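Local coordinates for putative uncharacterized protein TTHB187 (Thermus thermophilus HB8, PDB 3SK9) that forms the nuclease domain of the CRISPR endonuclease/helicase Cas3 and cuts single-stranded DNA with the help of transition-metal ions such as manganese, cobalt or nickel, at residues 112-115 and 116-120; 155-158 and 159-162; 43-46 and 47-50; 36-39 and 40-44. All blocks are in the same frame, centred on the assembly; numbering follows the deposited sequence.

Contacts 1 and 4 lie in the buried part of the domain, on opposite sides of its centre, and each is a stretch of alpha-helix with apolar side chains turned into the fold. Contacts 2 and 3 are only partly buried and are dominated by arginines. Contact 2 packs directly on contact 1, Ala155 and Leu159 of helix 149-161 lying against Phe113, Leu116 and Phe117 of helix 110-124. Contacts 3 and 4 share Met43 and Glu44, where helix 26-43 gives way to helix 46-56. The chemistry follows place: aromatic and aliphatic packing in contact 1, aliphatic packing edged by an arginine in contact 4, guanidinium groups over backbone in contacts 2 and 3.

Contact 1. Residues 112-115 and 116-120; sequences VFTE and LFLRR
Phe113 and Phe117, one helical turn apart, lie side by side and carry the aromatic part of this contact in helix 110-124. Their planes meet obliquely, at 58°, and the closest side-chain approach is Phe113 CD1 to Phe117 CZ, 3.8 Å, with CZ at the edge of the Phe113 ring. A CH-pi contact adds to this, Phe113 CB standing over the face of the Phe117 ring, 4.2 Å from its centroid. The same ring has Phe113 O over one face, 3.1 Å from Phe117 CG, because CG stands beside the backbone N (chi1 -63°) and leans back on the preceding turn. Aliphatic packing is supplied by Thr114, whose methyl CG2 meets Leu118 CD1 at 3.6 Å. Its OG1, beside the backbone N, is hydrogen-bonded to His74 O and Gly77 N. Polar contact across the turn runs through water: it donates to Glu115 OE2 at 2.8 Å and accepts from Arg119 NH1 at 2.9 Å, in the guanidinium plane, joining two opposite charges that do not touch. The other carboxylate oxygen, Glu115 OE1, accepts a hydrogen bond from Ala147 N. Regular i to i+4 backbone bonds run beneath, among them Phe117 N to Phe113 O, 2.9 Å. Outside the turn, Phe83 meets the Phe113 ring and Arg170 makes a cation-pi contact with Phe117. The arrangement is that of a largely buried stretch of helix in the helical core of the HD nuclease fold, Thr114 tying it to the backbone around the metal-binding pair His74 and Asp75.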
loop_
_atom_site.group_PDB
_atom_site.type_symbol
_atom_site.label_atom_id
_atom_site.label_comp_id
_atom_site.label_asym_id
_atom_site.label_seq_id
_atom_site.Cartn_x
_atom_site.Cartn_y
_atom_site.Cartn_z
ATOM N N VAL A 112 -5.447 -8.962 7.422
ATOM C CA VAL A 112 -6.050 -8.740 8.738
ATOM C C VAL A 112 -5.040 -7.999 9.607
ATOM O O VAL A 112 -5.384 -7.031 10.323
ATOM C CB VAL A 112 -6.449 -10.063 9.419
ATOM C CG1 VAL A 112 -6.947 -9.829 10.836
ATOM C CG2 VAL A 112 -7.503 -10.811 8.603
ATOM N N PHE A 113 -3.785 -8.450 9.569
ATOM C CA PHE A 113 -2.723 -7.705 10.287
ATOM C C PHE A 113 -2.550 -6.318 9.720
ATOM O O PHE A 113 -2.362 -5.348 10.475
ATOM C CB PHE A 113 -1.402 -8.443 10.252
ATOM C CG PHE A 113 -1.395 -9.711 11.092
ATOM C CD1 PHE A 113 -0.940 -9.690 12.396
ATOM C CD2 PHE A 113 -1.861 -10.896 10.566
ATOM C CE1 PHE A 113 -0.915 -10.864 13.155
ATOM C CE2 PHE A 113 -1.836 -12.071 11.320
ATOM C CZ PHE A 113 -1.367 -12.046 12.605
ATOM N N THR A 114 -2.644 -6.158 8.401
ATOM C CA THR A 114 -2.474 -4.807 7.856
ATOM C C THR A 114 -3.568 -3.928 8.473
ATOM O O THR A 114 -3.310 -2.793 8.904
ATOM C CB THR A 114 -2.615 -4.799 6.309
ATOM O OG1 THR A 114 -1.539 -5.533 5.747
ATOM C CG2 THR A 114 -2.631 -3.319 5.747
ATOM N N GLU A 115 -4.802 -4.426 8.501
ATOM C CA GLU A 115 -5.880 -3.599 9.035
ATOM C C GLU A 115 -5.621 -3.222 10.523
ATOM O O GLU A 115 -5.763 -2.068 10.907
ATOM C CB GLU A 115 -7.247 -4.265 8.847
ATOM C CG GLU A 115 -8.413 -3.493 9.535
ATOM C CD GLU A 115 -9.749 -4.176 9.397
ATOM O OE1 GLU A 115 -9.811 -5.241 8.746
ATOM O OE2 GLU A 115 -10.752 -3.637 9.924
ATOM N N LEU A 116 -5.255 -4.199 11.363
ATOM C CA LEU A 116 -4.996 -3.899 12.782
ATOM C C LEU A 116 -3.852 -2.906 12.952
ATOM O O LEU A 116 -3.945 -2.028 13.791
ATOM C CB LEU A 116 -4.670 -5.152 13.557
ATOM C CG LEU A 116 -5.852 -6.118 13.687
ATOM C CD1 LEU A 116 -5.371 -7.428 14.321
ATOM C CD2 LEU A 116 -6.911 -5.446 14.503
ATOM N N PHE A 117 -2.785 -3.069 12.181
ATOM C CA PHE A 117 -1.614 -2.210 12.321
ATOM C C PHE A 117 -1.982 -0.794 11.908
ATOM O O PHE A 117 -1.617 0.175 12.581
ATOM C CB PHE A 117 -0.426 -2.689 11.455
ATOM C CG PHE A 117 0.106 -4.062 11.833
ATOM C CD1 PHE A 117 -0.169 -4.627 13.060
ATOM C CD2 PHE A 117 0.913 -4.757 10.947
ATOM C CE1 PHE A 117 0.345 -5.869 13.390
ATOM C CE2 PHE A 117 1.442 -6.001 11.295
ATOM C CZ PHE A 117 1.148 -6.551 12.494
ATOM N N LEU A 118 -2.726 -0.669 10.801
ATOM C CA LEU A 118 -2.992 0.653 10.251
ATOM C C LEU A 118 -3.988 1.421 11.126
ATOM O O LEU A 118 -3.927 2.663 11.140
ATOM C CB LEU A 118 -3.474 0.580 8.792
ATOM C CG LEU A 118 -2.378 0.186 7.791
ATOM C CD1 LEU A 118 -2.917 0.236 6.315
ATOM C CD2 LEU A 118 -1.178 1.126 7.934
ATOM N N ARG A 119 -4.896 0.717 11.830
ATOM C CA ARG A 119 -5.842 1.390 12.719
ATOM C C ARG A 119 -5.039 2.194 13.736
ATOM O O ARG A 119 -5.364 3.342 14.044
ATOM C CB ARG A 119 -6.770 0.400 13.447
ATOM C CG ARG A 119 -7.928 -0.128 12.552
ATOM C CD ARG A 119 -8.746 -1.228 13.262
ATOM N NE ARG A 119 -9.434 -0.753 14.459
ATOM C CZ ARG A 119 -10.721 -0.406 14.515
ATOM N NH1 ARG A 119 -11.492 -0.458 13.420
ATOM N NH2 ARG A 119 -11.247 0.001 15.676
ATOM N N ARG A 120 -3.980 1.590 14.253
ATOM C CA ARG A 120 -3.115 2.294 15.218
ATOM C C ARG A 120 -2.199 3.330 14.561
ATOM O O ARG A 120 -2.097 4.464 15.009
ATOM C CB ARG A 120 -2.258 1.235 15.917
ATOM C CG ARG A 120 -1.522 1.695 17.156
ATOM C CD ARG A 120 -1.401 0.549 18.155
ATOM N NE ARG A 120 -2.702 0.074 18.631
ATOM C CZ ARG A 120 -2.874 -0.970 19.443
ATOM N NH1 ARG A 120 -1.824 -1.668 19.872
ATOM N NH2 ARG A 120 -4.098 -1.322 19.828
HETATM O O HOH W 1 -11.052 -0.930 10.599
#

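Contact 2. Residues 155-158 and 159-162; sequences ARRH and LRTE
Arg160 folds back along the last turns of helix 149-161 and lays its guanidinium over the backbone of Arg156 and Arg157. One face of the flat group receives Arg157 CA and Arg156 O, both offset toward its rim, with Arg160 CZ 3.8 Å from Arg157 CA. The bend at chi3 (-63°) turns the group back over the helix. Arg157 runs across Arg160 at a slant, the two guanidinium planes 51° apart; its methylene CG is the part nearest Arg160 NH2, in a contact too short to be taken at face value. A water lies between the two arginines, accepting from Arg157 NE at 3.1 Å and, weakly, from Arg160 NH2. Arg157 NH2 is hydrogen-bonded to Ser153 OG, one turn earlier. On the inward side Leu159 CG lies 3.4 Å from Ala155 O, and the leucine side chain packs on Phe117 of helix 110-124. The backbone loosens toward the helix end: Leu159 N bonds Ala155 O at 3.0 Å, whereas Arg160 N reaches Arg156 O and Arg157 O only weakly. His158 O draws weak bonds from both Thr161 N and Thr161 OG1. Glu162, buried just beyond, forms salt bridges with Arg170 and Lys167. Two like charges thus sit close without direct pairing; the water, held mainly by Arg157 NE, and the Arg156 carbonyl may partly offset them.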
loop_
_atom_site.group_PDB
_atom_site.type_symbol
_atom_site.label_atom_id
_atom_site.label_comp_id
_atom_site.label_asym_id
_atom_site.label_seq_id
_atom_site.Cartn_x
_atom_site.Cartn_y
_atom_site.Cartn_z
ATOM N N ALA A 155 -5.448 -12.901 15.249
ATOM C CA ALA A 155 -4.287 -12.063 15.027
ATOM C C ALA A 155 -3.721 -11.548 16.368
ATOM O O ALA A 155 -2.505 -11.549 16.587
ATOM C CB ALA A 155 -4.651 -10.893 14.124
ATOM N N ARG A 156 -4.597 -11.072 17.242
ATOM C CA ARG A 156 -4.159 -10.469 18.506
ATOM C C ARG A 156 -3.448 -11.518 19.384
ATOM O O ARG A 156 -2.527 -11.198 20.144
ATOM C CB ARG A 156 -5.327 -9.825 19.239
ATOM C CG ARG A 156 -5.903 -8.587 18.576
ATOM C CD ARG A 156 -6.899 -7.908 19.506
ATOM N NE ARG A 156 -8.004 -7.224 18.835
ATOM C CZ ARG A 156 -7.931 -6.011 18.296
ATOM N NH1 ARG A 156 -6.790 -5.337 18.302
ATOM N NH2 ARG A 156 -9.003 -5.474 17.742
ATOM N N ARG A 157 -3.832 -12.777 19.244
ATOM C CA ARG A 157 -3.124 -13.862 19.948
ATOM C C ARG A 157 -1.628 -13.878 19.546
ATOM O O ARG A 157 -0.716 -13.956 20.393
ATOM C CB ARG A 157 -3.797 -15.211 19.654
ATOM C CG ARG A 157 -4.314 -15.952 20.881
ATOM C CD ARG A 157 -5.142 -17.203 20.514
ATOM N NE ARG A 157 -6.533 -16.867 20.190
ATOM C CZ ARG A 157 -7.204 -17.297 19.116
ATOM N NH1 ARG A 157 -6.621 -18.114 18.234
ATOM N NH2 ARG A 157 -8.474 -16.920 18.930
ATOM N N HIS A 158 -1.366 -13.772 18.252
ATOM C CA HIS A 158 0.007 -13.725 17.774
ATOM C C HIS A 158 0.716 -12.467 18.262
ATOM O O HIS A 158 1.888 -12.494 18.652
ATOM C CB HIS A 158 0.047 -13.724 16.240
ATOM C CG HIS A 158 -0.454 -14.988 15.608
ATOM N ND1 HIS A 158 0.318 -16.126 15.499
ATOM C CD2 HIS A 158 -1.637 -15.276 15.019
ATOM C CE1 HIS A 158 -0.378 -17.064 14.880
ATOM N NE2 HIS A 158 -1.566 -16.571 14.571
ATOM N N LEU A 159 0.009 -11.354 18.231
ATOM C CA LEU A 159 0.627 -10.073 18.530
ATOM C C LEU A 159 1.057 -10.013 19.995
ATOM O O LEU A 159 1.977 -9.273 20.349
ATOM C CB LEU A 159 -0.330 -8.911 18.205
ATOM C CG LEU A 159 -0.536 -8.735 16.689
ATOM C CD1 LEU A 159 -1.532 -7.631 16.406
ATOM C CD2 LEU A 159 0.819 -8.477 16.001
ATOM N N ARG A 160 0.387 -10.781 20.851
ATOM C CA ARG A 160 0.693 -10.693 22.279
ATOM C C ARG A 160 2.037 -11.337 22.583
ATOM O O ARG A 160 2.765 -10.871 23.462
ATOM C CB ARG A 160 -0.413 -11.314 23.126
ATOM C CG ARG A 160 -1.636 -10.431 23.236
ATOM C CD ARG A 160 -2.586 -10.944 24.316
ATOM N NE ARG A 160 -3.103 -12.274 23.996
ATOM C CZ ARG A 160 -4.237 -12.494 23.335
ATOM N NH1 ARG A 160 -4.981 -11.466 22.933
ATOM N NH2 ARG A 160 -4.629 -13.737 23.084
ATOM N N THR A 161 2.383 -12.383 21.838
ATOM C CA THR A 161 3.620 -13.115 22.106
ATOM C C THR A 161 4.803 -12.734 21.209
ATOM O O THR A 161 5.875 -13.287 21.367
ATOM C CB THR A 161 3.419 -14.648 22.025
ATOM O OG1 THR A 161 3.059 -15.044 20.691
ATOM C CG2 THR A 161 2.339 -15.093 23.007
ATOM N N GLU A 162 4.637 -11.789 20.274
ATOM C CA GLU A 162 5.781 -11.413 19.429
ATOM C C GLU A 162 6.772 -10.528 20.192
ATOM O O GLU A 162 6.406 -9.807 21.145
ATOM C CB GLU A 162 5.320 -10.684 18.149
ATOM C CG GLU A 162 4.707 -9.366 18.447
ATOM C CD GLU A 162 4.219 -8.583 17.209
ATOM O OE1 GLU A 162 3.885 -7.407 17.424
ATOM O OE2 GLU A 162 4.181 -9.109 16.060
HETATM O O HOH W 2 -7.692 -15.199 22.576
#

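Contact 3. Residues 43-46 and 47-50; sequences MEPP and RTRA
The backbone passes from an extended stretch at Glu44 and Pro45 straight into helix 46-56, with Pro45 at the N-cap position and Pro46 as the first helical residue. Pro45 O receives Arg49 N at 3.1 Å and a weak bond from Thr48 N, while Ala50 N bonds Pro46 O. Arg49 is the side chain that reaches back across the turn. Its NE donates to Glu44 O at 3.1 Å, the oxygen lying 21° out of the guanidinium plane, and Arg49 NH2 adds a weak bond to the same Glu44 O at 3.2 Å. One carbonyl is thus held by two N-H groups, one of them weakly, which probably limits rotation of the guanidinium. The bend at chi3 (-105°) turns this group over Pro46, whose CA lies against one face; Arg49 NH2 is 3.9 Å from Pro46 CD. The remaining nitrogen, NH1, forms a salt bridge with Glu60. On another side of the turn, Thr48 CG2 packs on Glu44 CB at 3.8 Å, and Thr48 OG1 comes within 3.7 Å of Pro45 CD. The polar ends of Thr48 and Glu44 turn to the C-terminal hairpin: Thr48 OG1 is hydrogen-bonded to Gly259 O and Glu44 OE1 to Leu261 N, so the junction is held to the turn and the second strand of the hairpin. The whole is a short helix-to-helix connection with a proline-led N-terminus, joining helices 26-43 and 46-56 of the HD domain.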
loop_
_atom_site.group_PDB
_atom_site.type_symbol
_atom_site.label_atom_id
_atom_site.label_comp_id
_atom_site.label_asym_id
_atom_site.label_seq_id
_atom_site.Cartn_x
_atom_site.Cartn_y
_atom_site.Cartn_z
ATOM N N MET A 43 -1.765 8.887 -14.653
ATOM C CA MET A 43 -2.385 8.559 -15.943
ATOM C C MET A 43 -3.921 8.606 -15.909
ATOM O O MET A 43 -4.567 8.487 -16.964
ATOM C CB MET A 43 -1.997 7.154 -16.366
ATOM C CG MET A 43 -0.576 6.978 -16.869
ATOM S SD MET A 43 -0.254 5.188 -16.939
ATOM C CE MET A 43 -1.851 4.473 -17.213
ATOM N N GLU A 44 -4.519 8.740 -14.718
ATOM C CA GLU A 44 -5.988 8.754 -14.616
ATOM C C GLU A 44 -6.551 10.046 -15.242
ATOM O O GLU A 44 -5.852 11.071 -15.315
ATOM C CB GLU A 44 -6.461 8.696 -13.168
ATOM C CG GLU A 44 -6.172 7.340 -12.491
ATOM C CD GLU A 44 -7.082 6.210 -12.998
ATOM O OE1 GLU A 44 -8.250 6.490 -13.342
ATOM O OE2 GLU A 44 -6.631 5.036 -12.965
ATOM N N PRO A 45 -7.810 10.020 -15.658
ATOM C CA PRO A 45 -8.389 11.274 -16.192
ATOM C C PRO A 45 -8.362 12.427 -15.209
ATOM O O PRO A 45 -8.395 12.224 -13.993
ATOM C CB PRO A 45 -9.826 10.898 -16.570
ATOM C CG PRO A 45 -9.797 9.377 -16.747
ATOM C CD PRO A 45 -8.717 8.862 -15.808
ATOM N N PRO A 46 -8.323 13.669 -15.733
ATOM C CA PRO A 46 -8.366 14.828 -14.840
ATOM C C PRO A 46 -9.547 14.801 -13.826
ATOM O O PRO A 46 -9.375 15.250 -12.689
ATOM C CB PRO A 46 -8.541 16.021 -15.811
ATOM C CG PRO A 46 -8.067 15.547 -17.126
ATOM C CD PRO A 46 -8.277 14.055 -17.172
ATOM N N ARG A 47 -10.731 14.374 -14.257
ATOM C CA ARG A 47 -11.861 14.281 -13.310
ATOM C C ARG A 47 -11.485 13.377 -12.122
ATOM O O ARG A 47 -11.852 13.672 -10.997
ATOM C CB ARG A 47 -13.096 13.708 -13.981
ATOM C CG ARG A 47 -14.068 14.768 -14.422
ATOM C CD ARG A 47 -15.202 14.221 -15.299
ATOM N NE ARG A 47 -15.898 15.365 -15.905
ATOM C CZ ARG A 47 -15.379 16.101 -16.885
ATOM N NH1 ARG A 47 -14.154 15.809 -17.386
ATOM N NH2 ARG A 47 -16.079 17.133 -17.359
ATOM N N THR A 48 -10.778 12.277 -12.387
ATOM C CA THR A 48 -10.390 11.354 -11.305
ATOM C C THR A 48 -9.397 12.021 -10.362
ATOM O O THR A 48 -9.516 11.948 -9.129
ATOM C CB THR A 48 -9.807 10.042 -11.885
ATOM O OG1 THR A 48 -10.789 9.442 -12.760
ATOM C CG2 THR A 48 -9.375 9.066 -10.743
ATOM N N ARG A 49 -8.390 12.680 -10.925
ATOM C CA ARG A 49 -7.419 13.334 -10.079
ATOM C C ARG A 49 -8.030 14.445 -9.249
ATOM O O ARG A 49 -7.596 14.665 -8.113
ATOM C CB ARG A 49 -6.253 13.856 -10.923
ATOM C CG ARG A 49 -5.439 12.731 -11.513
ATOM C CD ARG A 49 -4.163 13.229 -12.170
ATOM N NE ARG A 49 -4.356 13.171 -13.603
ATOM C CZ ARG A 49 -4.464 14.230 -14.391
ATOM N NH1 ARG A 49 -4.343 15.454 -13.897
ATOM N NH2 ARG A 49 -4.685 14.051 -15.682
ATOM N N ALA A 50 -9.013 15.158 -9.798
ATOM C CA ALA A 50 -9.650 16.239 -9.047
ATOM C C ALA A 50 -10.451 15.634 -7.859
ATOM O O ALA A 50 -10.592 16.262 -6.802
ATOM C CB ALA A 50 -10.598 17.079 -9.961
#

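Contact 4. Residues 36-39 and 40-44; sequences VALA and VLRME
Leu38 lies under the guanidinium of Arg42, one turn further along helix 26-43 of the mostly helical HD domain. The methyl CD2 of Leu38 stands over one face, toward the rim, 3.7 Å from Arg42 NH2, and Leu38 CG is 3.9 Å from Arg42 NE, so the two side chains overlap at an angle. The arginine gets there because CG sits beside the backbone N (chi1 -77°) and the chain then runs out extended to NE, its methylenes passing over Leu38 O. Leu38 swings its own CG anti to N (chi1 -173°), bringing its branches toward the arginine. The other side chains lean on carbonyl oxygens of the preceding turn: Leu41 CG is 3.3 Å from Ala37 O, and Val40 CG1 is 3.4 Å from Val36 O. Beneath them Val40 N, Leu41 N and Arg42 N bond to Val36 O, Ala37 O and Leu38 O in regular alpha-helical fashion. Three helices surround this turn. Helix 196-213 packs on Val36 and Val40 through Ala209, Val212 and Leu205; helix 60-71 meets Ala37, Leu38 and Leu41; helix 230-246 sets Ala238 and Leu242 against Ala39. The side chain of Val36 lies about 8 Å from those of His29 and Asp210, two of the metal-binding residues. At its far end the i to i+4 pattern gives way to an i to i+3 bond from Glu44 N to Leu41 O, and Met43 N divides itself between two weak bonds, to Val40 O and to Ala39 O, the latter 3.3 Å long and bent to 134° at the hydrogen.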
loop_
_atom_site.group_PDB
_atom_site.type_symbol
_atom_site.label_atom_id
_atom_site.label_comp_id
_atom_site.label_asym_id
_atom_site.label_seq_id
_atom_site.Cartn_x
_atom_site.Cartn_y
_atom_site.Cartn_z
ATOM N N VAL A 36 3.771 2.157 -8.373
ATOM C CA VAL A 36 2.700 1.834 -9.348
ATOM C C VAL A 36 1.494 2.737 -9.084
ATOM O O VAL A 36 0.868 3.261 -10.040
ATOM C CB VAL A 36 2.254 0.359 -9.249
ATOM C CG1 VAL A 36 1.017 0.077 -10.140
ATOM C CG2 VAL A 36 3.440 -0.602 -9.638
ATOM N N ALA A 37 1.126 2.903 -7.802
ATOM C CA ALA A 37 -0.020 3.764 -7.462
ATOM C C ALA A 37 0.190 5.183 -7.999
ATOM O O ALA A 37 -0.713 5.767 -8.577
ATOM C CB ALA A 37 -0.224 3.812 -5.921
ATOM N N LEU A 38 1.384 5.750 -7.769
ATOM C CA LEU A 38 1.655 7.117 -8.201
ATOM C C LEU A 38 1.601 7.205 -9.735
ATOM O O LEU A 38 0.983 8.128 -10.319
ATOM C CB LEU A 38 3.004 7.583 -7.646
ATOM C CG LEU A 38 3.304 9.073 -7.894
ATOM C CD1 LEU A 38 2.109 9.949 -7.441
ATOM C CD2 LEU A 38 4.587 9.511 -7.182
ATOM N N ALA A 39 2.169 6.202 -10.400
ATOM C CA ALA A 39 2.202 6.219 -11.876
ATOM C C ALA A 39 0.813 6.102 -12.477
ATOM O O ALA A 39 0.456 6.813 -13.429
ATOM C CB ALA A 39 3.126 5.112 -12.414
ATOM N N VAL A 40 0.026 5.184 -11.952
ATOM C CA VAL A 40 -1.322 5.057 -12.484
ATOM C C VAL A 40 -2.234 6.283 -12.120
ATOM O O VAL A 40 -2.998 6.688 -12.965
ATOM C CB VAL A 40 -2.018 3.665 -12.288
ATOM C CG1 VAL A 40 -2.399 3.406 -10.892
ATOM C CG2 VAL A 40 -3.294 3.653 -13.185
ATOM N N LEU A 41 -2.095 6.923 -10.942
ATOM C CA LEU A 41 -2.854 8.158 -10.635
ATOM C C LEU A 41 -2.498 9.282 -11.625
ATOM O O LEU A 41 -3.351 10.062 -12.021
ATOM C CB LEU A 41 -2.615 8.654 -9.190
ATOM C CG LEU A 41 -3.273 7.760 -8.103
ATOM C CD1 LEU A 41 -2.759 8.160 -6.695
ATOM C CD2 LEU A 41 -4.846 7.820 -8.222
ATOM N N ARG A 42 -1.223 9.369 -12.019
ATOM C CA ARG A 42 -0.811 10.378 -12.989
ATOM C C ARG A 42 -1.449 10.139 -14.345
ATOM O O ARG A 42 -1.671 11.094 -15.104
ATOM C CB ARG A 42 0.724 10.444 -13.111
ATOM C CG ARG A 42 1.379 11.186 -11.931
ATOM C CD ARG A 42 2.880 10.891 -11.863
ATOM N NE ARG A 42 3.557 11.652 -10.819
ATOM C CZ ARG A 42 4.853 11.545 -10.539
ATOM N NH1 ARG A 42 5.628 10.708 -11.248
ATOM N NH2 ARG A 42 5.367 12.293 -9.565
ATOM N N MET A 43 -1.765 8.887 -14.653
ATOM C CA MET A 43 -2.385 8.559 -15.943
ATOM C C MET A 43 -3.921 8.606 -15.909
ATOM O O MET A 43 -4.567 8.487 -16.964
ATOM C CB MET A 43 -1.997 7.154 -16.366
ATOM C CG MET A 43 -0.576 6.978 -16.869
ATOM S SD MET A 43 -0.254 5.188 -16.939
ATOM C CE MET A 43 -1.851 4.473 -17.213
ATOM N N GLU A 44 -4.519 8.740 -14.718
ATOM C CA GLU A 44 -5.988 8.754 -14.616
ATOM C C GLU A 44 -6.551 10.046 -15.242
ATOM O O GLU A 44 -5.852 11.071 -15.315
ATOM C CB GLU A 44 -6.461 8.696 -13.168
ATOM C CG GLU A 44 -6.172 7.340 -12.491
ATOM C CD GLU A 44 -7.082 6.210 -12.998
ATOM O OE1 GLU A 44 -8.250 6.490 -13.342
ATOM O OE2 GLU A 44 -6.631 5.036 -12.965
#